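Local coordinates for protein hydrolase, NUDIX family (Clostridium perfringens ATCC 13124, PDB 3F6A) that probably hydrolyses a substrate built on a nucleoside diphosphate linked to another group, as many Nudix enzymes do, although its precise substrate is not established, at residues Cys47-Glu50 with Ala51-Ala55; Ile67-Lys70 with Lys71-Asp74; Trp124-Lys127 with Glu128-Lys131. All coordinates share one frame; numbering follows the deposited sequence.

Contact 1 (Cys47-Glu50 with Ala51-Ala55)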
ATOM      1  N   CYS A  47      -2.437  12.691   0.503  1.00 22.86           N
ATOM      2  CA  CYS A  47      -1.531  13.117  -0.563  1.00 22.12           C
ATOM      3  C   CYS A  47      -2.064  14.406  -1.168  1.00 21.90           C
ATOM      4  O   CYS A  47      -1.318  15.369  -1.375  1.00 20.67           O
ATOM      5  CB  CYS A  47      -1.438  12.055  -1.660  1.00 22.98           C
ATOM      6  SG  CYS A  47      -0.513  10.574  -1.199  1.00 25.75           S
ATOM      7  N   ILE A  48      -3.364  14.409  -1.453  1.00 20.74           N
ATOM      8  CA  ILE A  48      -4.019  15.573  -2.029  1.00 20.31           C
ATOM      9  C   ILE A  48      -3.862  16.802  -1.139  1.00 19.62           C
ATOM     10  O   ILE A  48      -3.490  17.865  -1.625  1.00 20.87           O
ATOM     11  CB  ILE A  48      -5.525  15.300  -2.277  1.00 22.32           C
ATOM     12  CG1 ILE A  48      -5.681  14.269  -3.397  1.00 24.97           C
ATOM     13  CG2 ILE A  48      -6.253  16.595  -2.637  1.00 21.93           C
ATOM     14  CD1 ILE A  48      -7.119  14.006  -3.800  1.00 28.73           C
ATOM     15  N   ARG A  49      -4.133  16.675   0.158  1.00 20.03           N
ATOM     16  CA  ARG A  49      -4.001  17.837   1.035  1.00 20.84           C
ATOM     17  C   ARG A  49      -2.556  18.293   1.206  1.00 20.07           C
ATOM     18  O   ARG A  49      -2.276  19.494   1.180  1.00 18.32           O
ATOM     19  CB  ARG A  49      -4.625  17.575   2.410  1.00 23.20           C
ATOM     20  CG  ARG A  49      -4.271  16.259   3.048  1.00 27.06           C
ATOM     21  CD  ARG A  49      -4.756  16.248   4.495  1.00 29.26           C
ATOM     22  NE  ARG A  49      -3.849  16.988   5.348  1.00 27.53           N
ATOM     23  CZ  ARG A  49      -2.845  16.435   6.015  1.00 27.97           C
ATOM     24  NH1 ARG A  49      -2.626  15.125   5.940  1.00 23.34           N
ATOM     25  NH2 ARG A  49      -2.039  17.200   6.731  1.00 27.09           N
ATOM     26  N   GLU A  50      -1.634  17.347   1.361  1.00 19.46           N
ATOM     27  CA  GLU A  50      -0.235  17.715   1.529  1.00 21.46           C
ATOM     28  C   GLU A  50       0.281  18.445   0.295  1.00 21.61           C
ATOM     29  O   GLU A  50       1.082  19.373   0.408  1.00 21.12           O
ATOM     30  CB  GLU A  50       0.618  16.479   1.821  1.00 23.65           C
ATOM     31  CG  GLU A  50       0.351  15.878   3.197  1.00 26.30           C
ATOM     32  CD  GLU A  50       0.839  16.758   4.341  1.00 30.46           C
ATOM     33  OE1 GLU A  50       1.078  17.966   4.124  1.00 30.04           O
ATOM     34  OE2 GLU A  50       0.975  16.238   5.467  1.00 31.75           O
ATOM     35  N   ALA A  51      -0.190  18.038  -0.880  1.00 20.94           N
ATOM     36  CA  ALA A  51       0.235  18.679  -2.119  1.00 20.64           C
ATOM     37  C   ALA A  51      -0.239  20.133  -2.115  1.00 20.38           C
ATOM     38  O   ALA A  51       0.470  21.031  -2.576  1.00 19.81           O
ATOM     39  CB  ALA A  51      -0.337  17.940  -3.322  1.00 18.55           C
ATOM     40  N   LYS A  52      -1.441  20.352  -1.587  1.00 20.43           N
ATOM     41  CA  LYS A  52      -2.027  21.691  -1.513  1.00 20.04           C
ATOM     42  C   LYS A  52      -1.350  22.527  -0.426  1.00 19.43           C
ATOM     43  O   LYS A  52      -1.047  23.700  -0.628  1.00 20.97           O
ATOM     44  CB  LYS A  52      -3.528  21.586  -1.216  1.00 23.79           C
ATOM     45  CG  LYS A  52      -4.327  22.854  -1.514  1.00 27.69           C
ATOM     46  CD  LYS A  52      -4.336  23.158  -3.012  1.00 29.55           C
ATOM     47  CE  LYS A  52      -5.314  24.266  -3.359  1.00 33.44           C
ATOM     48  NZ  LYS A  52      -5.338  24.553  -4.821  1.00 33.43           N
ATOM     49  N   GLU A  53      -1.110  21.919   0.728  1.00 19.02           N
ATOM     50  CA  GLU A  53      -0.487  22.632   1.835  1.00 19.82           C
ATOM     51  C   GLU A  53       0.998  22.937   1.626  1.00 19.94           C
ATOM     52  O   GLU A  53       1.463  24.034   1.951  1.00 20.87           O
ATOM     53  CB  GLU A  53      -0.677  21.847   3.141  1.00 17.21           C
ATOM     54  CG  GLU A  53      -2.145  21.601   3.501  1.00 18.32           C
ATOM     55  CD  GLU A  53      -2.328  20.816   4.797  1.00 22.06           C
ATOM     56  OE1 GLU A  53      -1.608  19.814   5.006  1.00 18.72           O
ATOM     57  OE2 GLU A  53      -3.206  21.197   5.609  1.00 20.88           O
ATOM     58  N   GLU A  54       1.739  21.992   1.058  1.00 17.98           N
ATOM     59  CA  GLU A  54       3.170  22.194   0.871  1.00 19.54           C
ATOM     60  C   GLU A  54       3.590  22.880  -0.425  1.00 19.29           C
ATOM     61  O   GLU A  54       4.710  23.386  -0.518  1.00 18.61           O
ATOM     62  CB  GLU A  54       3.904  20.857   1.028  1.00 20.66           C
ATOM     63  CG  GLU A  54       3.516  20.140   2.318  1.00 21.71           C
ATOM     64  CD  GLU A  54       4.395  18.940   2.647  1.00 22.78           C
ATOM     65  OE1 GLU A  54       4.842  18.238   1.715  1.00 22.59           O
ATOM     66  OE2 GLU A  54       4.624  18.691   3.848  1.00 19.82           O
ATOM     67  N   ALA A  55       2.702  22.919  -1.416  1.00 18.93           N
ATOM     68  CA  ALA A  55       3.046  23.556  -2.680  1.00 19.43           C
ATOM     69  C   ALA A  55       1.890  24.305  -3.335  1.00 18.89           C
ATOM     70  O   ALA A  55       2.052  24.848  -4.422  1.00 18.91           O
ATOM     71  CB  ALA A  55       3.598  22.518  -3.646  1.00 17.03           C
TER
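Arg-49 and Glu-53 reach for each other one turn apart on helix 43-55, the helix of the Nudix box, here in its REAKEE portion. Their flat groups are nearly perpendicular, with guanidinium and carboxylate planes 83° apart. The salt bridge runs from Arg-49 NH2 to Glu-53 OE1 at 3.2 Å, and the hydrogen bond within it is weak because the N-H points well off the oxygen. In Arg-49, CG lies in the position flanked by the backbone N and C (chi1 46°), and one bend at chi3 brings the guanidinium over to Glu-53. Glu-53, by contrast, carries CG past the carbonyl oxygen of its partner, 3.1 Å from Arg-49 O, and runs straight on to its carboxylate.

Glu-50 joins the same network from one face of the guanidinium. Its CG lies 4.0 Å above that plane, and OE2 is 3.4 Å from Arg-49 NH2, an attraction of charges with no N-H directed at the oxygen. The other terminal nitrogen of the arginine, NH1, donates to His-36 O and forms a salt bridge with Glu-41, another residue of the Nudix box.

Three carboxylates thus gather along one side of the helix. Glu-54, whose OE1 accepts from Gly-34 N of strand 30-36, turns OE2 toward Glu-50. In Nudix enzymes glutamates of this motif commonly bind divalent cations, and the cluster is consistent with such a site. Cys-47 and Ala-51 pack the other way, on strand 7-15. The carboxylates of Glu-50 and Glu-53 are inclined at 66°, and their OE1 atoms, both acceptors, come within 3.4 Å of each other.

Contact 2 (Ile67-Lys70 with Lys71-Asp74)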
ATOM      1  N   ILE A  67     -10.877  -2.371 -12.806  1.00 18.88           N
ATOM      2  CA  ILE A  67     -12.333  -2.281 -12.963  1.00 18.59           C
ATOM      3  C   ILE A  67     -13.131  -3.432 -12.358  1.00 19.32           C
ATOM      4  O   ILE A  67     -14.145  -3.207 -11.692  1.00 19.71           O
ATOM      5  CB  ILE A  67     -12.729  -2.099 -14.473  1.00 17.40           C
ATOM      6  CG1 ILE A  67     -14.168  -1.577 -14.582  1.00 21.60           C
ATOM      7  CG2 ILE A  67     -12.616  -3.419 -15.225  1.00 19.47           C
ATOM      8  CD1 ILE A  67     -14.361  -0.181 -14.012  1.00 18.44           C
ATOM      9  N   ASN A  68     -12.678  -4.661 -12.579  1.00 18.59           N
ATOM     10  CA  ASN A  68     -13.365  -5.832 -12.043  1.00 20.47           C
ATOM     11  C   ASN A  68     -13.525  -5.747 -10.531  1.00 19.69           C
ATOM     12  O   ASN A  68     -14.598  -6.032  -9.987  1.00 18.67           O
ATOM     13  CB  ASN A  68     -12.597  -7.106 -12.404  1.00 22.25           C
ATOM     14  CG  ASN A  68     -12.918  -7.607 -13.799  1.00 23.86           C
ATOM     15  OD1 ASN A  68     -14.009  -8.118 -14.047  1.00 27.78           O
ATOM     16  ND2 ASN A  68     -11.974  -7.459 -14.715  1.00 20.13           N
ATOM     17  N   LEU A  69     -12.456  -5.353  -9.852  1.00 19.17           N
ATOM     18  CA  LEU A  69     -12.499  -5.249  -8.402  1.00 18.83           C
ATOM     19  C   LEU A  69     -13.229  -3.981  -7.950  1.00 18.64           C
ATOM     20  O   LEU A  69     -13.902  -3.982  -6.920  1.00 18.73           O
ATOM     21  CB  LEU A  69     -11.080  -5.272  -7.835  1.00 16.16           C
ATOM     22  CG  LEU A  69     -10.982  -5.327  -6.306  1.00 17.89           C
ATOM     23  CD1 LEU A  69     -11.743  -6.537  -5.766  1.00 16.70           C
ATOM     24  CD2 LEU A  69      -9.519  -5.394  -5.904  1.00 15.53           C
ATOM     25  N   LYS A  70     -13.104  -2.902  -8.716  1.00 20.63           N
ATOM     26  CA  LYS A  70     -13.776  -1.657  -8.347  1.00 21.78           C
ATOM     27  C   LYS A  70     -15.290  -1.846  -8.333  1.00 21.81           C
ATOM     28  O   LYS A  70     -15.953  -1.505  -7.359  1.00 22.30           O
ATOM     29  CB  LYS A  70     -13.410  -0.527  -9.314  1.00 23.04           C
ATOM     30  CG  LYS A  70     -14.011   0.823  -8.924  1.00 26.46           C
ATOM     31  CD  LYS A  70     -13.666   1.913  -9.917  1.00 26.59           C
ATOM     32  CE  LYS A  70     -14.465   3.184  -9.635  1.00 30.01           C
ATOM     33  NZ  LYS A  70     -14.207   4.245 -10.656  1.00 31.91           N
ATOM     34  N   LYS A  71     -15.832  -2.408  -9.411  1.00 24.48           N
ATOM     35  CA  LYS A  71     -17.271  -2.632  -9.520  1.00 24.55           C
ATOM     36  C   LYS A  71     -17.793  -3.654  -8.508  1.00 24.57           C
ATOM     37  O   LYS A  71     -18.830  -3.435  -7.880  1.00 23.07           O
ATOM     38  CB  LYS A  71     -17.624  -3.074 -10.942  1.00 26.02           C
ATOM     39  CG  LYS A  71     -17.110  -2.111 -12.002  1.00 28.92           C
ATOM     40  CD  LYS A  71     -17.638  -2.420 -13.397  1.00 31.41           C
ATOM     41  CE  LYS A  71     -19.060  -1.936 -13.574  1.00 33.70           C
ATOM     42  NZ  LYS A  71     -19.449  -1.894 -15.015  1.00 35.28           N
ATOM     43  N   SER A  72     -17.079  -4.763  -8.341  1.00 22.42           N
ATOM     44  CA  SER A  72     -17.509  -5.771  -7.385  1.00 23.10           C
ATOM     45  C   SER A  72     -17.468  -5.198  -5.967  1.00 23.29           C
ATOM     46  O   SER A  72     -18.313  -5.529  -5.136  1.00 25.43           O
ATOM     47  CB  SER A  72     -16.631  -7.024  -7.489  1.00 22.01           C
ATOM     48  OG  SER A  72     -15.259  -6.720  -7.332  1.00 23.62           O
ATOM     49  N   CYS A  73     -16.501  -4.324  -5.693  1.00 23.70           N
ATOM     50  CA  CYS A  73     -16.402  -3.717  -4.371  1.00 24.80           C
ATOM     51  C   CYS A  73     -17.619  -2.839  -4.095  1.00 27.25           C
ATOM     52  O   CYS A  73     -18.241  -2.946  -3.042  1.00 26.26           O
ATOM     53  CB  CYS A  73     -15.127  -2.875  -4.245  1.00 24.25           C
ATOM     54  SG  CYS A  73     -13.655  -3.786  -3.701  1.00 21.67           S
ATOM     55  N   ASP A  74     -17.960  -1.976  -5.046  1.00 30.60           N
ATOM     56  CA  ASP A  74     -19.109  -1.089  -4.885  1.00 35.88           C
ATOM     57  C   ASP A  74     -20.377  -1.876  -4.561  1.00 36.99           C
ATOM     58  O   ASP A  74     -21.157  -1.477  -3.698  1.00 36.67           O
ATOM     59  CB  ASP A  74     -19.326  -0.249  -6.147  1.00 39.42           C
ATOM     60  CG  ASP A  74     -18.159   0.676  -6.439  1.00 43.39           C
ATOM     61  OD1 ASP A  74     -17.611   1.266  -5.482  1.00 47.68           O
ATOM     62  OD2 ASP A  74     -17.795   0.826  -7.626  1.00 47.98           O
TER
HETATM   63  O   HOH W   1     -14.920   0.683  -5.698  1.00 22.61           O
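Lys-71 N donates to Ile-67 O in an almost straight bond (2.9 Å, 177° at the hydrogen), the first of four successive i to i+4 bonds that carry helix 67-75 through Asp-74 N to Lys-70 O. Beside that first bond the side chains of Ile-67 and Lys-71 run next to each other in the same direction. Ile-67 CG1 lies 3.8 Å from Lys-71 CD, so the aliphatic part of the lysine packs alongside the branched chain while its amine continues beyond it.

Ser-72 turns its hydroxyl toward the preceding turn of the helix. A chi1 of 55° folds OG back over the backbone, 2.8 Å from Asn-68 O and 3.1 Å from Leu-69 O. Asn-68 O also receives Ser-72 N. On the next position Cys-73 SG meets Leu-69 CD1 at 3.9 Å, an apolar contact on the buried flank.

Lys-70 O has two donors: Asp-74 N and a water that bridges to Asp-74 OD1, the water donating to each oxygen. Asp-74 OD2 comes close to the same carbonyl, but both atoms are acceptors, and no bond joins them. Lys-70 itself is fully extended, and its NZ ends 5.8 Å from Asp-74 OD2, too far for a direct ion pair.

The helix stands well out from the body of the domain. Leu-69 and Lys-70 rest on Leu-80 of strand 79-81, where Lys-79 also touches Asp-74, whereas Leu-69, Ser-72 and Cys-73 pack on His-86, Glu-138 and Asn-139 of the second subunit.

Contact 3 (Trp124-Lys127 with Glu128-Lys131)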
ATOM      1  N   TRP A 124      12.178  21.934  -9.220  1.00 25.40           N
ATOM      2  CA  TRP A 124      11.758  20.937 -10.197  1.00 26.00           C
ATOM      3  C   TRP A 124      13.011  20.334 -10.815  1.00 27.80           C
ATOM      4  O   TRP A 124      13.965  21.050 -11.128  1.00 26.81           O
ATOM      5  CB  TRP A 124      10.888  21.568 -11.283  1.00 23.95           C
ATOM      6  CG  TRP A 124       9.553  22.049 -10.782  1.00 23.28           C
ATOM      7  CD1 TRP A 124       9.248  23.295 -10.309  1.00 23.07           C
ATOM      8  CD2 TRP A 124       8.346  21.288 -10.717  1.00 21.88           C
ATOM      9  NE1 TRP A 124       7.919  23.356  -9.957  1.00 21.03           N
ATOM     10  CE2 TRP A 124       7.342  22.136 -10.197  1.00 20.91           C
ATOM     11  CE3 TRP A 124       8.009  19.967 -11.050  1.00 20.29           C
ATOM     12  CZ2 TRP A 124       6.025  21.708 -10.004  1.00 19.73           C
ATOM     13  CZ3 TRP A 124       6.701  19.542 -10.860  1.00 19.95           C
ATOM     14  CH2 TRP A 124       5.724  20.411 -10.341  1.00 18.44           C
ATOM     15  N   TYR A 125      13.008  19.017 -10.990  1.00 27.82           N
ATOM     16  CA  TYR A 125      14.167  18.326 -11.541  1.00 27.37           C
ATOM     17  C   TYR A 125      13.881  17.532 -12.804  1.00 27.99           C
ATOM     18  O   TYR A 125      12.872  16.829 -12.905  1.00 28.52           O
ATOM     19  CB  TYR A 125      14.748  17.372 -10.497  1.00 26.30           C
ATOM     20  CG  TYR A 125      15.235  18.041  -9.240  1.00 26.16           C
ATOM     21  CD1 TYR A 125      16.595  18.261  -9.028  1.00 24.68           C
ATOM     22  CD2 TYR A 125      14.336  18.444  -8.250  1.00 24.43           C
ATOM     23  CE1 TYR A 125      17.048  18.865  -7.865  1.00 25.30           C
ATOM     24  CE2 TYR A 125      14.776  19.047  -7.091  1.00 23.23           C
ATOM     25  CZ  TYR A 125      16.132  19.254  -6.900  1.00 24.64           C
ATOM     26  OH  TYR A 125      16.569  19.849  -5.741  1.00 23.38           O
ATOM     27  N   SER A 126      14.791  17.646 -13.761  1.00 28.99           N
ATOM     28  CA  SER A 126      14.689  16.924 -15.020  1.00 30.74           C
ATOM     29  C   SER A 126      15.333  15.567 -14.769  1.00 32.55           C
ATOM     30  O   SER A 126      16.039  15.386 -13.777  1.00 28.67           O
ATOM     31  CB  SER A 126      15.474  17.649 -16.109  1.00 31.97           C
ATOM     32  OG  SER A 126      16.849  17.695 -15.762  1.00 31.50           O
ATOM     33  N   LYS A 127      15.097  14.612 -15.661  1.00 35.87           N
ATOM     34  CA  LYS A 127      15.700  13.299 -15.483  1.00 40.36           C
ATOM     35  C   LYS A 127      17.215  13.490 -15.500  1.00 42.55           C
ATOM     36  O   LYS A 127      17.955  12.711 -14.902  1.00 43.98           O
ATOM     37  CB  LYS A 127      15.256  12.339 -16.596  1.00 41.10           C
ATOM     38  CG  LYS A 127      15.867  10.947 -16.492  1.00 42.04           C
ATOM     39  CD  LYS A 127      14.834   9.829 -16.644  1.00 42.47           C
ATOM     40  CE  LYS A 127      14.167   9.816 -18.014  1.00 43.77           C
ATOM     41  NZ  LYS A 127      13.167  10.909 -18.196  1.00 44.03           N
ATOM     42  N   GLU A 128      17.666  14.547 -16.173  1.00 45.02           N
ATOM     43  CA  GLU A 128      19.091  14.848 -16.251  1.00 47.43           C
ATOM     44  C   GLU A 128      19.610  15.327 -14.899  1.00 49.04           C
ATOM     45  O   GLU A 128      20.677  14.899 -14.452  1.00 49.28           O
ATOM     46  CB  GLU A 128      19.363  15.908 -17.322  1.00 48.08           C
ATOM     47  CG  GLU A 128      19.045  15.456 -18.740  1.00 50.01           C
ATOM     48  CD  GLU A 128      19.765  16.281 -19.795  1.00 51.45           C
ATOM     49  OE1 GLU A 128      19.566  17.514 -19.832  1.00 51.63           O
ATOM     50  OE2 GLU A 128      20.534  15.694 -20.588  1.00 52.78           O
ATOM     51  N   ASP A 129      18.863  16.217 -14.250  1.00 50.56           N
ATOM     52  CA  ASP A 129      19.268  16.710 -12.937  1.00 52.75           C
ATOM     53  C   ASP A 129      19.079  15.570 -11.945  1.00 54.54           C
ATOM     54  O   ASP A 129      18.349  15.697 -10.963  1.00 55.30           O
ATOM     55  CB  ASP A 129      18.409  17.901 -12.506  1.00 52.45           C
ATOM     56  CG  ASP A 129      18.433  19.033 -13.509  1.00 52.65           C
ATOM     57  OD1 ASP A 129      19.531  19.357 -14.011  1.00 51.52           O
ATOM     58  OD2 ASP A 129      17.356  19.605 -13.786  1.00 52.90           O
ATOM     59  N   LEU A 130      19.737  14.450 -12.219  1.00 56.49           N
ATOM     60  CA  LEU A 130      19.648  13.276 -11.367  1.00 57.55           C
ATOM     61  C   LEU A 130      20.914  13.197 -10.520  1.00 58.16           C
ATOM     62  O   LEU A 130      20.942  13.675  -9.384  1.00 57.89           O
ATOM     63  CB  LEU A 130      19.502  12.019 -12.236  1.00 57.95           C
ATOM     64  CG  LEU A 130      18.830  10.774 -11.641  1.00 58.15           C
ATOM     65  CD1 LEU A 130      18.558   9.767 -12.751  1.00 56.16           C
ATOM     66  CD2 LEU A 130      19.706  10.167 -10.554  1.00 57.83           C
ATOM     67  N   LYS A 131      21.963  12.609 -11.088  1.00 59.00           N
ATOM     68  CA  LYS A 131      23.240  12.458 -10.397  1.00 59.55           C
ATOM     69  C   LYS A 131      23.962  13.789 -10.198  1.00 59.08           C
ATOM     70  O   LYS A 131      25.117  13.813  -9.769  1.00 59.82           O
ATOM     71  CB  LYS A 131      24.151  11.515 -11.189  1.00 60.83           C
ATOM     72  CG  LYS A 131      24.389  11.974 -12.622  1.00 62.26           C
ATOM     73  CD  LYS A 131      25.468  11.158 -13.318  1.00 62.05           C
ATOM     74  CE  LYS A 131      25.631  11.608 -14.763  1.00 61.71           C
ATOM     75  NZ  LYS A 131      25.880  13.076 -14.864  1.00 61.72           N
TER
HETATM   76  O   HOH W   2      15.469  22.477 -13.186  1.00 31.69           O
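Ser-126 and Asp-129 clasp each other where the chain leaves strand 122-125, in the bond pattern of a capping box, although no regular helix follows. Ser-126 OG donates to Asp-129 OD2 at 2.8 Å and in return accepts Asp-129 N at 2.9 Å. Ser-126 N completes the grip with a longer bond of 3.2 Å to the same OD2. Both serine donors approach that oxygen from one face of the carboxylate: the hydroxyl stands almost directly above the plane, and the amide lies nearer to it, on the anti side. The serine torsion makes this possible, since with chi1 at 62° the hydroxyl faces the aspartate.

A water forms the next shell, donating to Trp-124 O and, weakly, to Asp-129 OD2. Tyr-125 flanks the turn, its CD1 3.9 Å from Asp-129 CB and its ring 76° from the carboxylate plane. Beyond the clasp Leu-130 lays CB against Lys-127 O.

On the strand side, Tyr-125 is bonded through its backbone to Val-19 of strand 18-23, and Trp-124 NE1 bonds to Phe-110 O. On the other, Lys-127 and Leu-130 lean on helix 138-150 at Thr-145, with Leu-141 and Leu-148 beside them, so the turn joins the sheet edge to that helix.

How the contacts relate
The contacts follow one another along the chain within a single Nudix domain, and none touches another. Contact 1, on the Nudix-box helix 43-55, lies nearest the middle, about 9 Å from the centre of the chain, against strands 7-15, 18-23 and 30-36. Contact 3 begins at the end of strand 122-125, which pairs with strand 18-23 of that same sheet, and runs into the loop after it; its centre is about 22 Å from that of contact 1. Contact 2 belongs to the outlying helix 67-75, about 38 Å from contact 3 between centres and on the opposite side of the chain's centre. The probable catalytic motif is therefore central, while contact 2 meets the second subunit and contact 3 links sheet to C-terminal helix.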